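Local coordinates for 3-dehydroquinate dehydratase (Geobacillus kaustophilus, PDB 2YR1), which probably catalyses the cis-dehydration of 3-dehydroquinate to 3-dehydroshikimate through a Schiff-base intermediate, the third step of the chorismate pathway, at residues Asn2-Ile8 with Arg196-Pro202; Lys9-Ile13 with Gly77-Ile81; Asp116-Leu122 with Ser139-Ser145; Arg146-Thr152 with Lys174-Lys180; Gly212-Arg216 with Pro237-Pro241. The contacts are given in a common frame with arbitrary orientation. Numbering follows the deposited sequence.

Interaction 1: residues Asn2-Ile8 with Arg196-Pro202; sequences NISPKAI and RRELAIP
This contact packs the N-terminal segment Asn-2 to Ile-8 against the end of helix 182-198 and the loop leading into strand 203-207. The two segments do not pair with each other as strands; their closest CA atoms are those of Ser-4 and Pro-202, 5.3 Å apart. Ile-3 is near-helical (phi/psi -56/-50) between extended Asn-2 and Ser-4, so the chain turns there. Arg-196 keeps chi1 and chi2 at t and ties this segment to the helix: Ile-3 O accepts from its NE at 3.0 Å and its NH2 at 3.2 Å, while Glu-193 of the same helix takes NH1 in a salt bridge. The compact ring of Pro-5 lies on the loop, CG 3.4 Å from Leu-199 O. A water accepts from Lys-6 N at 2.6 Å and donates to Ala-200 O at 2.7 Å. Pro-202 CG makes an apolar contact with Ile-8 CG1 at 4.3 Å. Such an extension, running into a short hairpin across the N-terminal end of the barrel, is characteristic of type I dehydroquinases.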
# COMPACT_ATOMS: atom_id res chain seq x y z
N ASN A 2 -7.76 -14.83 6.88
CA ASN A 2 -8.77 -13.81 7.19
C ASN A 2 -8.00 -12.65 7.76
O ASN A 2 -6.89 -12.85 8.25
CB ASN A 2 -9.76 -14.31 8.25
CG ASN A 2 -10.95 -15.06 7.66
OD1 ASN A 2 -11.03 -15.27 6.44
ND2 ASN A 2 -11.87 -15.46 8.51
N ILE A 3 -8.57 -11.45 7.71
CA ILE A 3 -7.91 -10.28 8.26
C ILE A 3 -7.56 -10.49 9.75
O ILE A 3 -6.42 -10.26 10.18
CB ILE A 3 -8.81 -9.01 8.11
CG1 ILE A 3 -8.88 -8.61 6.64
CG2 ILE A 3 -8.25 -7.85 8.95
CD1 ILE A 3 -10.02 -7.63 6.29
N SER A 4 -8.54 -10.92 10.54
CA SER A 4 -8.34 -11.16 11.97
C SER A 4 -8.46 -12.66 12.30
O SER A 4 -9.12 -13.40 11.60
CB SER A 4 -9.39 -10.41 12.80
OG SER A 4 -9.48 -9.05 12.44
N PRO A 5 -7.83 -13.10 13.40
CA PRO A 5 -7.91 -14.52 13.79
C PRO A 5 -9.32 -15.05 14.08
O PRO A 5 -9.58 -16.25 13.89
CB PRO A 5 -6.99 -14.61 15.00
CG PRO A 5 -6.95 -13.19 15.53
CD PRO A 5 -6.86 -12.40 14.24
N LYS A 6 -10.22 -14.18 14.54
CA LYS A 6 -11.61 -14.58 14.79
C LYS A 6 -12.61 -13.46 14.47
O LYS A 6 -12.87 -12.58 15.29
CB LYS A 6 -11.78 -15.03 16.24
CG LYS A 6 -13.15 -15.64 16.49
CD LYS A 6 -13.18 -16.37 17.82
CE LYS A 6 -14.57 -16.94 18.11
NZ LYS A 6 -15.23 -16.24 19.25
N ALA A 7 -13.16 -13.50 13.27
CA ALA A 7 -14.10 -12.49 12.83
C ALA A 7 -15.25 -12.36 13.82
O ALA A 7 -15.56 -13.29 14.55
CB ALA A 7 -14.63 -12.82 11.45
N ILE A 8 -15.86 -11.18 13.83
CA ILE A 8 -16.96 -10.88 14.71
C ILE A 8 -18.15 -10.43 13.87
O ILE A 8 -18.01 -9.67 12.91
CB ILE A 8 -16.57 -9.76 15.71
CG1 ILE A 8 -15.65 -10.33 16.80
CG2 ILE A 8 -17.81 -9.12 16.30
CD1 ILE A 8 -16.29 -11.32 17.70
N ARG A 196 -1.37 -8.35 15.17
CA ARG A 196 -2.27 -9.30 14.55
C ARG A 196 -1.95 -10.74 14.94
O ARG A 196 -2.85 -11.56 15.12
CB ARG A 196 -2.18 -9.14 13.04
CG ARG A 196 -2.96 -10.15 12.24
CD ARG A 196 -2.37 -10.19 10.84
NE ARG A 196 -3.42 -10.39 9.86
CZ ARG A 196 -3.25 -10.28 8.55
NH1 ARG A 196 -2.06 -9.97 8.06
NH2 ARG A 196 -4.28 -10.49 7.75
N ARG A 197 -0.67 -11.03 15.05
CA ARG A 197 -0.19 -12.34 15.42
C ARG A 197 -0.24 -12.59 16.93
O ARG A 197 -0.18 -13.73 17.37
CB ARG A 197 1.23 -12.52 14.91
CG ARG A 197 1.28 -12.92 13.45
CD ARG A 197 2.63 -12.69 12.87
NE ARG A 197 2.89 -13.54 11.71
CZ ARG A 197 2.05 -13.69 10.69
NH1 ARG A 197 0.89 -13.05 10.68
NH2 ARG A 197 2.39 -14.47 9.67
N GLU A 198 -0.38 -11.51 17.71
CA GLU A 198 -0.41 -11.61 19.17
C GLU A 198 -1.80 -11.58 19.81
O GLU A 198 -2.04 -12.28 20.80
CB GLU A 198 0.46 -10.51 19.79
CG GLU A 198 0.63 -10.59 21.30
CD GLU A 198 1.59 -11.69 21.75
OE1 GLU A 198 2.81 -11.56 21.54
OE2 GLU A 198 1.11 -12.70 22.31
N LEU A 199 -2.72 -10.78 19.25
CA LEU A 199 -4.07 -10.66 19.80
C LEU A 199 -5.11 -11.60 19.20
O LEU A 199 -4.98 -12.06 18.07
CB LEU A 199 -4.59 -9.22 19.66
CG LEU A 199 -3.67 -8.08 20.10
CD1 LEU A 199 -4.50 -6.85 20.39
CD2 LEU A 199 -2.86 -8.48 21.31
N ALA A 200 -6.15 -11.89 19.98
CA ALA A 200 -7.20 -12.78 19.49
C ALA A 200 -8.37 -11.99 18.92
O ALA A 200 -9.25 -12.56 18.28
CB ALA A 200 -7.69 -13.70 20.64
N ILE A 201 -8.37 -10.67 19.12
CA ILE A 201 -9.46 -9.81 18.65
C ILE A 201 -9.06 -8.96 17.43
O ILE A 201 -7.88 -8.82 17.13
CB ILE A 201 -9.92 -8.86 19.77
CG1 ILE A 201 -8.77 -7.91 20.14
CG2 ILE A 201 -10.36 -9.65 21.01
CD1 ILE A 201 -9.14 -6.80 21.15
N PRO A 202 -10.05 -8.41 16.71
CA PRO A 202 -9.79 -7.57 15.53
C PRO A 202 -9.03 -6.30 15.91
O PRO A 202 -9.11 -5.84 17.05
CB PRO A 202 -11.20 -7.25 15.00
CG PRO A 202 -11.98 -8.51 15.38
CD PRO A 202 -11.49 -8.75 16.80
O HOH W 1 -9.96 -11.87 15.72

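Interaction 2: residues Lys9-Ile13 with Gly77-Ile81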
# COMPACT_ATOMS: atom_id res chain seq x y z
N LYS A 9 -19.33 -10.90 14.23
CA LYS A 9 -20.53 -10.55 13.51
C LYS A 9 -21.24 -9.40 14.22
O LYS A 9 -21.61 -9.52 15.38
CB LYS A 9 -21.45 -11.77 13.45
CG LYS A 9 -22.69 -11.56 12.61
CD LYS A 9 -22.37 -11.55 11.14
CE LYS A 9 -23.65 -11.57 10.36
NZ LYS A 9 -24.52 -12.67 10.87
N VAL A 10 -21.42 -8.28 13.52
CA VAL A 10 -22.10 -7.14 14.10
C VAL A 10 -23.25 -6.82 13.16
O VAL A 10 -23.02 -6.44 12.01
CB VAL A 10 -21.14 -5.92 14.26
CG1 VAL A 10 -21.86 -4.73 14.88
CG2 VAL A 10 -19.96 -6.31 15.15
N ARG A 11 -24.48 -7.03 13.63
CA ARG A 11 -25.70 -6.78 12.87
C ARG A 11 -25.64 -7.07 11.38
O ARG A 11 -25.83 -6.14 10.59
CB ARG A 11 -26.14 -5.31 12.94
CG ARG A 11 -26.29 -4.66 14.28
CD ARG A 11 -26.66 -3.21 14.02
NE ARG A 11 -28.01 -3.08 13.48
CZ ARG A 11 -29.11 -3.11 14.23
NH1 ARG A 11 -29.00 -3.26 15.54
NH2 ARG A 11 -30.31 -3.02 13.68
N ASN A 12 -25.40 -8.30 10.96
CA ASN A 12 -25.36 -8.57 9.51
C ASN A 12 -24.03 -8.35 8.79
O ASN A 12 -23.88 -8.75 7.65
CB ASN A 12 -26.41 -7.73 8.80
CG ASN A 12 -27.50 -8.55 8.18
OD1 ASN A 12 -27.26 -9.29 7.22
ND2 ASN A 12 -28.70 -8.44 8.73
N ILE A 13 -23.08 -7.70 9.45
CA ILE A 13 -21.78 -7.46 8.82
C ILE A 13 -20.68 -8.16 9.62
O ILE A 13 -20.71 -8.18 10.86
CB ILE A 13 -21.47 -5.92 8.75
CG1 ILE A 13 -20.72 -5.59 7.47
CG2 ILE A 13 -20.64 -5.49 9.95
CD1 ILE A 13 -21.58 -5.60 6.24
N GLY A 77 -30.21 1.68 8.44
CA GLY A 77 -31.13 0.57 8.57
C GLY A 77 -30.44 -0.41 9.48
O GLY A 77 -30.46 -0.28 10.70
N GLU A 78 -29.79 -1.39 8.88
CA GLU A 78 -29.05 -2.39 9.62
C GLU A 78 -27.57 -1.99 9.70
O GLU A 78 -26.78 -2.68 10.33
CB GLU A 78 -29.19 -3.74 8.94
CG GLU A 78 -30.58 -4.34 9.05
CD GLU A 78 -31.01 -4.48 10.49
OE1 GLU A 78 -30.19 -4.93 11.32
OE2 GLU A 78 -32.18 -4.15 10.80
N ILE A 79 -27.20 -0.88 9.06
CA ILE A 79 -25.81 -0.45 9.12
C ILE A 79 -25.45 -0.27 10.59
O ILE A 79 -26.11 0.47 11.32
CB ILE A 79 -25.53 0.90 8.39
CG1 ILE A 79 -25.59 0.73 6.87
CG2 ILE A 79 -24.10 1.38 8.72
CD1 ILE A 79 -26.92 0.34 6.33
N PRO A 80 -24.41 -0.97 11.04
CA PRO A 80 -23.98 -0.87 12.43
C PRO A 80 -23.56 0.55 12.75
O PRO A 80 -22.94 1.24 11.92
CB PRO A 80 -22.81 -1.85 12.50
CG PRO A 80 -23.18 -2.88 11.50
CD PRO A 80 -23.71 -2.07 10.35
N ILE A 81 -23.90 1.01 13.95
CA ILE A 81 -23.53 2.35 14.38
C ILE A 81 -22.57 2.33 15.56
O ILE A 81 -22.86 1.75 16.62
CB ILE A 81 -24.76 3.20 14.77
CG1 ILE A 81 -25.70 3.34 13.57
CG2 ILE A 81 -24.31 4.58 15.20
CD1 ILE A 81 -26.97 4.17 13.87
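Arg-11 spends its guanidinium on three acceptor atoms of two residues. NH2 forms a salt bridge with Glu-78 OE1 at 3.0 Å, NE gives a weak hydrogen bond to Glu-78 O at 3.4 Å, and NH1 pairs with Asp-116 OD1, just before strand 117-121. Asp-116 OD2 accepts from Ile-81 N and is also salt-bridged to Arg-73, so one acid serves both segments. Within Lys-9 to Ile-13 the backbone satisfies itself: Val-10 N donates to Ile-13 O at 2.8 Å, and Ile-13 N to Val-10 O at 2.9 Å. These bonds close a type I' turn, the tight two-residue connection of the hairpin formed by strands 8-10 and 13-15, which in type I dehydroquinases covers the N-terminal end of the barrel. Both turn residues have positive phi, which asparagine tolerates well at Asn-12. Pro-80 has no N-H needing an acceptor and suits the apolar side of the contact: its CB lies 3.9 Å from Val-10 CG1 and its CG 4.0 Å from Ile-13 CG2.

Interaction 3: residues Asp116-Leu122 with Ser139-Ser145; sequences DLVDYEL and SVWLVVS
A buried hydrogen bond between side chains stands out in this otherwise regular parallel strand pair: Ser-145 OG, with chi1 at p, donates to Asp-119 OD1 at 2.7 Å, Asp-119 having chi1 at t. Ser-145 OG also bonds NE2 of His-147, the predicted proton donor/acceptor, so the pair adjoins the active site. Strands 117-121 and 141-145 approach to 4.7 Å and cross at -29°, the twist expected in a barrel. Leu-117 pairs with Trp-141, and the register continues to Glu-121 with Ser-145. Donors alternate between the strands: Trp-141 N to Asp-116 O 2.9 Å, Val-118 N to Trp-141 O 3.0 Å, and so on to Leu-122 N to Ser-145 O 2.8 Å. Ser-139 takes positive phi as C-prime residue of the Schellman motif that ends helix 127-137. Beta-branched valines suit the extended backbone. The pair belongs to a right-handed beta-alpha-beta crossover through helix 127-137: Val-118, Tyr-120 and Leu-142 pack outward on helices 99-112 and 127-137, while Leu-117 and Trp-141 meet hairpin strand 8-10.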
# COMPACT_ATOMS: atom_id res chain seq x y z
N ASP A 116 -24.46 0.10 18.28
CA ASP A 116 -23.96 -1.28 18.24
C ASP A 116 -22.53 -1.41 18.78
O ASP A 116 -22.14 -2.45 19.33
CB ASP A 116 -23.99 -1.79 16.80
CG ASP A 116 -25.35 -1.60 16.14
OD1 ASP A 116 -26.31 -2.30 16.53
OD2 ASP A 116 -25.47 -0.74 15.24
N LEU A 117 -21.76 -0.35 18.59
CA LEU A 117 -20.39 -0.31 19.06
C LEU A 117 -20.21 0.98 19.82
O LEU A 117 -20.89 1.98 19.56
CB LEU A 117 -19.38 -0.29 17.90
CG LEU A 117 -19.22 -1.21 16.68
CD1 LEU A 117 -18.38 -2.42 17.00
CD2 LEU A 117 -20.55 -1.57 16.10
N VAL A 118 -19.25 0.97 20.74
CA VAL A 118 -18.89 2.15 21.51
C VAL A 118 -17.36 2.23 21.54
O VAL A 118 -16.70 1.24 21.84
CB VAL A 118 -19.41 2.06 22.98
CG1 VAL A 118 -18.83 3.17 23.78
CG2 VAL A 118 -20.92 2.15 23.03
N ASP A 119 -16.82 3.41 21.23
CA ASP A 119 -15.38 3.64 21.25
C ASP A 119 -15.01 4.31 22.58
O ASP A 119 -15.60 5.33 22.96
CB ASP A 119 -14.97 4.55 20.08
CG ASP A 119 -13.46 4.85 20.07
OD1 ASP A 119 -12.90 5.12 21.15
OD2 ASP A 119 -12.84 4.84 18.99
N TYR A 120 -14.05 3.74 23.29
CA TYR A 120 -13.61 4.32 24.56
C TYR A 120 -12.09 4.32 24.61
O TYR A 120 -11.45 3.38 24.12
CB TYR A 120 -14.18 3.52 25.73
CG TYR A 120 -14.35 4.35 26.97
CD1 TYR A 120 -15.20 5.46 26.98
CD2 TYR A 120 -13.69 4.02 28.16
CE1 TYR A 120 -15.38 6.21 28.12
CE2 TYR A 120 -13.87 4.78 29.31
CZ TYR A 120 -14.72 5.87 29.28
OH TYR A 120 -14.92 6.64 30.41
N GLU A 121 -11.53 5.36 25.21
CA GLU A 121 -10.08 5.54 25.29
C GLU A 121 -9.34 4.63 26.26
O GLU A 121 -9.70 4.55 27.45
CB GLU A 121 -9.77 7.00 25.66
CG GLU A 121 -10.94 7.97 25.41
CD GLU A 121 -11.17 8.29 23.94
OE1 GLU A 121 -10.75 9.37 23.48
OE2 GLU A 121 -11.77 7.44 23.25
N LEU A 122 -8.28 3.99 25.77
CA LEU A 122 -7.48 3.12 26.62
C LEU A 122 -6.90 3.96 27.74
O LEU A 122 -6.73 3.50 28.86
CB LEU A 122 -6.33 2.47 25.83
CG LEU A 122 -5.54 1.45 26.68
CD1 LEU A 122 -5.04 0.32 25.82
CD2 LEU A 122 -4.39 2.14 27.39
N SER A 139 -25.31 -5.65 25.17
CA SER A 139 -24.84 -6.37 23.98
C SER A 139 -24.20 -5.37 23.01
O SER A 139 -24.44 -5.42 21.81
CB SER A 139 -26.01 -7.09 23.30
OG SER A 139 -26.70 -7.94 24.21
N VAL A 140 -23.40 -4.47 23.55
CA VAL A 140 -22.72 -3.48 22.72
C VAL A 140 -21.23 -3.82 22.65
O VAL A 140 -20.61 -4.12 23.67
CB VAL A 140 -22.85 -2.06 23.31
CG1 VAL A 140 -22.14 -1.07 22.42
CG2 VAL A 140 -24.32 -1.68 23.47
N TRP A 141 -20.68 -3.79 21.45
CA TRP A 141 -19.26 -4.09 21.27
C TRP A 141 -18.40 -2.96 21.77
O TRP A 141 -18.78 -1.79 21.70
CB TRP A 141 -18.97 -4.35 19.80
CG TRP A 141 -19.73 -5.53 19.28
CD1 TRP A 141 -20.90 -5.50 18.57
CD2 TRP A 141 -19.35 -6.90 19.39
NE1 TRP A 141 -21.26 -6.78 18.23
CE2 TRP A 141 -20.33 -7.66 18.72
CE3 TRP A 141 -18.28 -7.57 19.99
CZ2 TRP A 141 -20.27 -9.05 18.63
CZ3 TRP A 141 -18.22 -8.96 19.91
CH2 TRP A 141 -19.21 -9.68 19.22
N LEU A 142 -17.24 -3.30 22.30
CA LEU A 142 -16.35 -2.30 22.84
C LEU A 142 -15.06 -2.17 22.05
O LEU A 142 -14.30 -3.13 21.90
CB LEU A 142 -16.00 -2.60 24.30
CG LEU A 142 -15.07 -1.56 24.94
CD1 LEU A 142 -15.80 -0.23 24.98
CD2 LEU A 142 -14.65 -1.99 26.33
N VAL A 143 -14.85 -0.97 21.53
CA VAL A 143 -13.64 -0.63 20.79
C VAL A 143 -12.78 0.17 21.77
O VAL A 143 -13.24 1.19 22.30
CB VAL A 143 -13.97 0.26 19.55
CG1 VAL A 143 -12.68 0.69 18.85
CG2 VAL A 143 -14.86 -0.49 18.58
N VAL A 144 -11.57 -0.27 22.05
CA VAL A 144 -10.71 0.50 22.92
C VAL A 144 -9.62 1.09 22.06
O VAL A 144 -8.85 0.36 21.41
CB VAL A 144 -10.10 -0.33 24.03
CG1 VAL A 144 -9.18 0.57 24.89
CG2 VAL A 144 -11.23 -0.91 24.89
N SER A 145 -9.53 2.41 22.07
CA SER A 145 -8.59 3.10 21.22
C SER A 145 -7.57 4.02 21.86
O SER A 145 -7.63 4.34 23.05
CB SER A 145 -9.37 3.87 20.16
OG SER A 145 -10.25 4.82 20.76

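Interaction 4: residues Arg146-Thr152 with Lys174-Lys180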
# COMPACT_ATOMS: atom_id res chain seq x y z
N ARG A 146 -6.65 4.44 21.01
CA ARG A 146 -5.56 5.34 21.35
C ARG A 146 -5.26 6.09 20.07
O ARG A 146 -5.12 5.47 19.02
CB ARG A 146 -4.32 4.54 21.74
CG ARG A 146 -3.25 5.37 22.42
CD ARG A 146 -3.67 5.71 23.86
NE ARG A 146 -2.52 5.77 24.77
CZ ARG A 146 -1.65 6.77 24.80
NH1 ARG A 146 -1.80 7.80 23.98
NH2 ARG A 146 -0.62 6.74 25.65
N HIS A 147 -5.14 7.42 20.17
CA HIS A 147 -4.83 8.25 19.02
C HIS A 147 -3.61 9.14 19.31
O HIS A 147 -3.57 9.85 20.33
CB HIS A 147 -6.05 9.10 18.65
CG HIS A 147 -7.33 8.32 18.55
ND1 HIS A 147 -7.88 7.93 17.34
CD2 HIS A 147 -8.15 7.82 19.50
CE1 HIS A 147 -8.98 7.23 17.56
NE2 HIS A 147 -9.16 7.15 18.86
N TYR A 148 -2.62 9.10 18.42
CA TYR A 148 -1.41 9.91 18.56
C TYR A 148 -1.40 10.96 17.45
O TYR A 148 -1.02 10.66 16.33
CB TYR A 148 -0.17 9.03 18.42
CG TYR A 148 -0.02 8.06 19.56
CD1 TYR A 148 0.35 8.51 20.83
CD2 TYR A 148 -0.31 6.71 19.40
CE1 TYR A 148 0.44 7.63 21.90
CE2 TYR A 148 -0.23 5.81 20.47
CZ TYR A 148 0.15 6.29 21.71
OH TYR A 148 0.24 5.42 22.77
N PHE A 149 -1.82 12.18 17.76
CA PHE A 149 -1.89 13.24 16.74
C PHE A 149 -0.60 14.03 16.52
O PHE A 149 -0.47 14.71 15.50
CB PHE A 149 -3.02 14.22 17.06
CG PHE A 149 -4.35 13.83 16.47
CD1 PHE A 149 -4.81 14.44 15.30
CD2 PHE A 149 -5.12 12.83 17.05
CE1 PHE A 149 -6.02 14.06 14.72
CE2 PHE A 149 -6.34 12.44 16.47
CZ PHE A 149 -6.79 13.05 15.31
N ASP A 150 0.35 13.92 17.45
CA ASP A 150 1.58 14.69 17.32
C ASP A 150 2.77 13.94 16.74
O ASP A 150 3.84 14.52 16.55
CB ASP A 150 1.95 15.29 18.68
CG ASP A 150 0.87 16.20 19.23
OD1 ASP A 150 0.25 16.92 18.43
OD2 ASP A 150 0.63 16.20 20.46
N GLY A 151 2.59 12.66 16.44
CA GLY A 151 3.69 11.90 15.90
C GLY A 151 3.38 10.42 15.89
O GLY A 151 2.25 10.03 16.13
N THR A 152 4.40 9.62 15.64
CA THR A 152 4.26 8.17 15.59
C THR A 152 5.22 7.53 16.60
O THR A 152 6.44 7.53 16.41
CB THR A 152 4.58 7.67 14.17
OG1 THR A 152 3.65 8.26 13.26
CG2 THR A 152 4.49 6.14 14.09
N LYS A 174 -7.98 -0.34 18.83
CA LYS A 174 -7.71 0.66 17.80
C LYS A 174 -6.57 1.62 18.13
O LYS A 174 -6.48 2.13 19.24
CB LYS A 174 -8.99 1.46 17.51
CG LYS A 174 -8.80 2.64 16.55
CD LYS A 174 -10.08 3.45 16.35
CE LYS A 174 -9.78 4.71 15.56
NZ LYS A 174 -10.80 5.78 15.73
N VAL A 175 -5.66 1.82 17.17
CA VAL A 175 -4.57 2.78 17.35
C VAL A 175 -4.37 3.62 16.09
O VAL A 175 -4.30 3.09 14.98
CB VAL A 175 -3.19 2.12 17.68
CG1 VAL A 175 -3.23 1.38 19.02
CG2 VAL A 175 -2.80 1.17 16.58
N ALA A 176 -4.30 4.94 16.24
CA ALA A 176 -4.05 5.80 15.08
C ALA A 176 -2.81 6.67 15.37
O ALA A 176 -2.59 7.09 16.50
CB ALA A 176 -5.29 6.67 14.78
N VAL A 177 -2.00 6.92 14.35
CA VAL A 177 -0.82 7.74 14.52
C VAL A 177 -0.69 8.79 13.43
O VAL A 177 -1.33 8.69 12.38
CB VAL A 177 0.49 6.89 14.55
CG1 VAL A 177 0.48 5.92 15.73
CG2 VAL A 177 0.65 6.12 13.22
N MET A 178 0.14 9.80 13.69
CA MET A 178 0.39 10.87 12.71
C MET A 178 1.82 10.68 12.26
O MET A 178 2.77 10.94 13.02
CB MET A 178 0.25 12.25 13.32
CG MET A 178 0.40 13.36 12.29
SD MET A 178 -1.00 13.36 11.21
CE MET A 178 -1.89 14.83 11.83
N PRO A 179 2.01 10.18 11.02
CA PRO A 179 3.36 9.96 10.51
C PRO A 179 4.03 11.27 10.12
O PRO A 179 3.37 12.19 9.68
CB PRO A 179 3.12 9.04 9.31
CG PRO A 179 1.86 9.57 8.76
CD PRO A 179 1.00 9.81 10.01
N LYS A 180 5.34 11.34 10.25
CA LYS A 180 6.06 12.55 9.88
C LYS A 180 7.03 12.17 8.78
O LYS A 180 7.78 13.00 8.27
CB LYS A 180 6.80 13.11 11.10
CG LYS A 180 5.90 13.53 12.25
CD LYS A 180 4.87 14.55 11.80
CE LYS A 180 3.96 14.98 12.93
NZ LYS A 180 4.70 15.74 13.97
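Lys-174 is fully extended, all four chi angles at t, and so carries its amine along the inside of the barrel until NZ lies 3.0 Å from His-147 CE1, near the ring plane at its edge. His-147 holds chi1 at m; its NE2 is hydrogen-bonded to Ser-145, and Ala-176, small enough to sit beside the imidazole, has CB 3.9 Å from His-147 ND1. The strands run parallel, with Ala-176 N to Arg-146 O at 2.9 Å and Tyr-148 N to Ala-176 O at 2.8 Å. On the other face, Tyr-148 CD2 and Val-177 CG1, both side chains with chi1 at m, meet at 3.8 Å, and the tyrosine hydroxyl hydrogen-bonds to Asp-161. Beyond the strands, Lys-180 folds its side chain so that NZ reaches Asp-150 O at 3.0 Å. As predicted for this family, Lys-174 forms the Schiff base and His-147 transfers protons. With the cationic Arg-86 close by and Asp-119 a long, weak ion partner, the chemistry is consistent with an amine easily deprotonated for attack.

Interaction 5: residues Gly212-Arg216 with Pro237-Pro241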
# COMPACT_ATOMS: atom_id res chain seq x y z
N GLY A 212 -0.19 8.95 5.39
CA GLY A 212 -0.83 7.71 5.80
C GLY A 212 -1.94 7.16 4.91
O GLY A 212 -2.56 6.15 5.25
N ALA A 213 -2.18 7.79 3.77
CA ALA A 213 -3.24 7.32 2.90
C ALA A 213 -3.11 5.83 2.59
O ALA A 213 -4.10 5.09 2.64
CB ALA A 213 -3.25 8.12 1.59
N ILE A 214 -1.89 5.39 2.28
CA ILE A 214 -1.69 3.99 1.93
C ILE A 214 -2.23 3.04 2.98
O ILE A 214 -2.71 1.95 2.66
CB ILE A 214 -0.18 3.64 1.68
CG1 ILE A 214 -0.05 2.20 1.16
CG2 ILE A 214 0.63 3.76 2.99
CD1 ILE A 214 -0.75 1.94 -0.19
N THR A 215 -2.15 3.47 4.24
CA THR A 215 -2.61 2.63 5.33
C THR A 215 -4.13 2.43 5.37
O THR A 215 -4.61 1.41 5.87
CB THR A 215 -2.11 3.17 6.67
OG1 THR A 215 -2.00 2.09 7.59
CG2 THR A 215 -3.04 4.21 7.24
N ARG A 216 -4.87 3.39 4.83
CA ARG A 216 -6.32 3.29 4.79
C ARG A 216 -6.77 2.38 3.64
O ARG A 216 -7.88 1.84 3.65
CB ARG A 216 -6.94 4.70 4.61
CG ARG A 216 -6.55 5.69 5.69
CD ARG A 216 -7.28 7.02 5.53
NE ARG A 216 -7.00 7.98 6.59
CZ ARG A 216 -7.50 7.91 7.83
NH1 ARG A 216 -8.31 6.92 8.17
NH2 ARG A 216 -7.20 8.85 8.72
N PRO A 237 -7.78 13.72 9.68
CA PRO A 237 -6.87 13.96 8.55
C PRO A 237 -6.52 12.75 7.69
O PRO A 237 -6.21 11.67 8.20
CB PRO A 237 -5.64 14.58 9.23
CG PRO A 237 -5.70 14.02 10.63
CD PRO A 237 -7.16 14.14 10.95
N GLY A 238 -6.60 12.92 6.38
CA GLY A 238 -6.26 11.83 5.47
C GLY A 238 -7.35 10.87 5.04
O GLY A 238 -7.07 9.94 4.30
N GLN A 239 -8.58 11.07 5.50
CA GLN A 239 -9.66 10.17 5.10
C GLN A 239 -9.97 10.43 3.62
O GLN A 239 -10.08 11.57 3.18
CB GLN A 239 -10.90 10.39 5.98
CG GLN A 239 -10.67 10.13 7.49
CD GLN A 239 -11.94 10.26 8.32
OE1 GLN A 239 -12.90 10.94 7.92
NE2 GLN A 239 -11.96 9.62 9.49
N ILE A 240 -10.13 9.34 2.87
CA ILE A 240 -10.40 9.34 1.43
C ILE A 240 -11.86 9.06 1.13
O ILE A 240 -12.52 8.34 1.87
CB ILE A 240 -9.55 8.24 0.73
CG1 ILE A 240 -8.07 8.57 0.86
CG2 ILE A 240 -9.94 8.05 -0.72
CD1 ILE A 240 -7.56 8.45 2.23
N PRO A 241 -12.39 9.65 0.04
CA PRO A 241 -13.79 9.43 -0.34
C PRO A 241 -14.08 7.95 -0.52
O PRO A 241 -13.35 7.21 -1.20
CB PRO A 241 -13.92 10.22 -1.63
CG PRO A 241 -13.03 11.41 -1.36
CD PRO A 241 -11.81 10.75 -0.75
O HOH W 2 -9.32 8.06 11.09
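Pro-237 begins the segment with its carbonyl O receiving a hydrogen bond from Arg-216 NH2 at 3.0 Å; the arginine reaches across from the short helix that carries it. Gly-238 follows with phi near 90°, where a CB would collide with the carbonyl oxygen of Pro-237 and would crowd the guanidinium, its ideal position being 3.6 Å from Arg-216 NE. Gln-239 lays its CA over one face of that guanidinium, and its CG is 3.9 Å from Arg-216 CZ. Its OE1 is held by the backbone N of Ser-235, while a water accepts from Arg-216 NH2 at 3.3 Å and, weakly, from Gln-239 NE2 at 3.5 Å. The apolar Ile-240 side chain lies against Arg-216 CD and Ala-213 CB, and Tyr-255 of the second subunit packs on it. Pro-241 sits at the N-cap position, just before helix 242-256. Arg-216, Gln-239 and Ser-235 are predicted to bind 3-dehydroquinate, consistent with these bonds positioning Arg-216 in a polar pocket whose positive charge suits the substrate's carboxylate.

From the N terminus, interaction 1 closes the longest loop, tying the first residues to the end of helix 182-198, and interactions 2, 3 and 4 are nested inside it. These three follow one another in series: the hairpin turn is fixed to the loop before strand 81-84, then two consecutive beta-alpha-beta units close, sharing strand 141-148. Interaction 5 begins after interaction 1 has closed, and no two loops cross. Asp-116 couples interactions 2 and 3, as Trp-141 does interactions 1 and 3. Val-144 O and Lys-174 N join interactions 3 and 4, and Phe-149 and Met-178 pack on Pro-237 to connect interaction 4 with interaction 5. Interactions 1 and 5 both touch the second subunit.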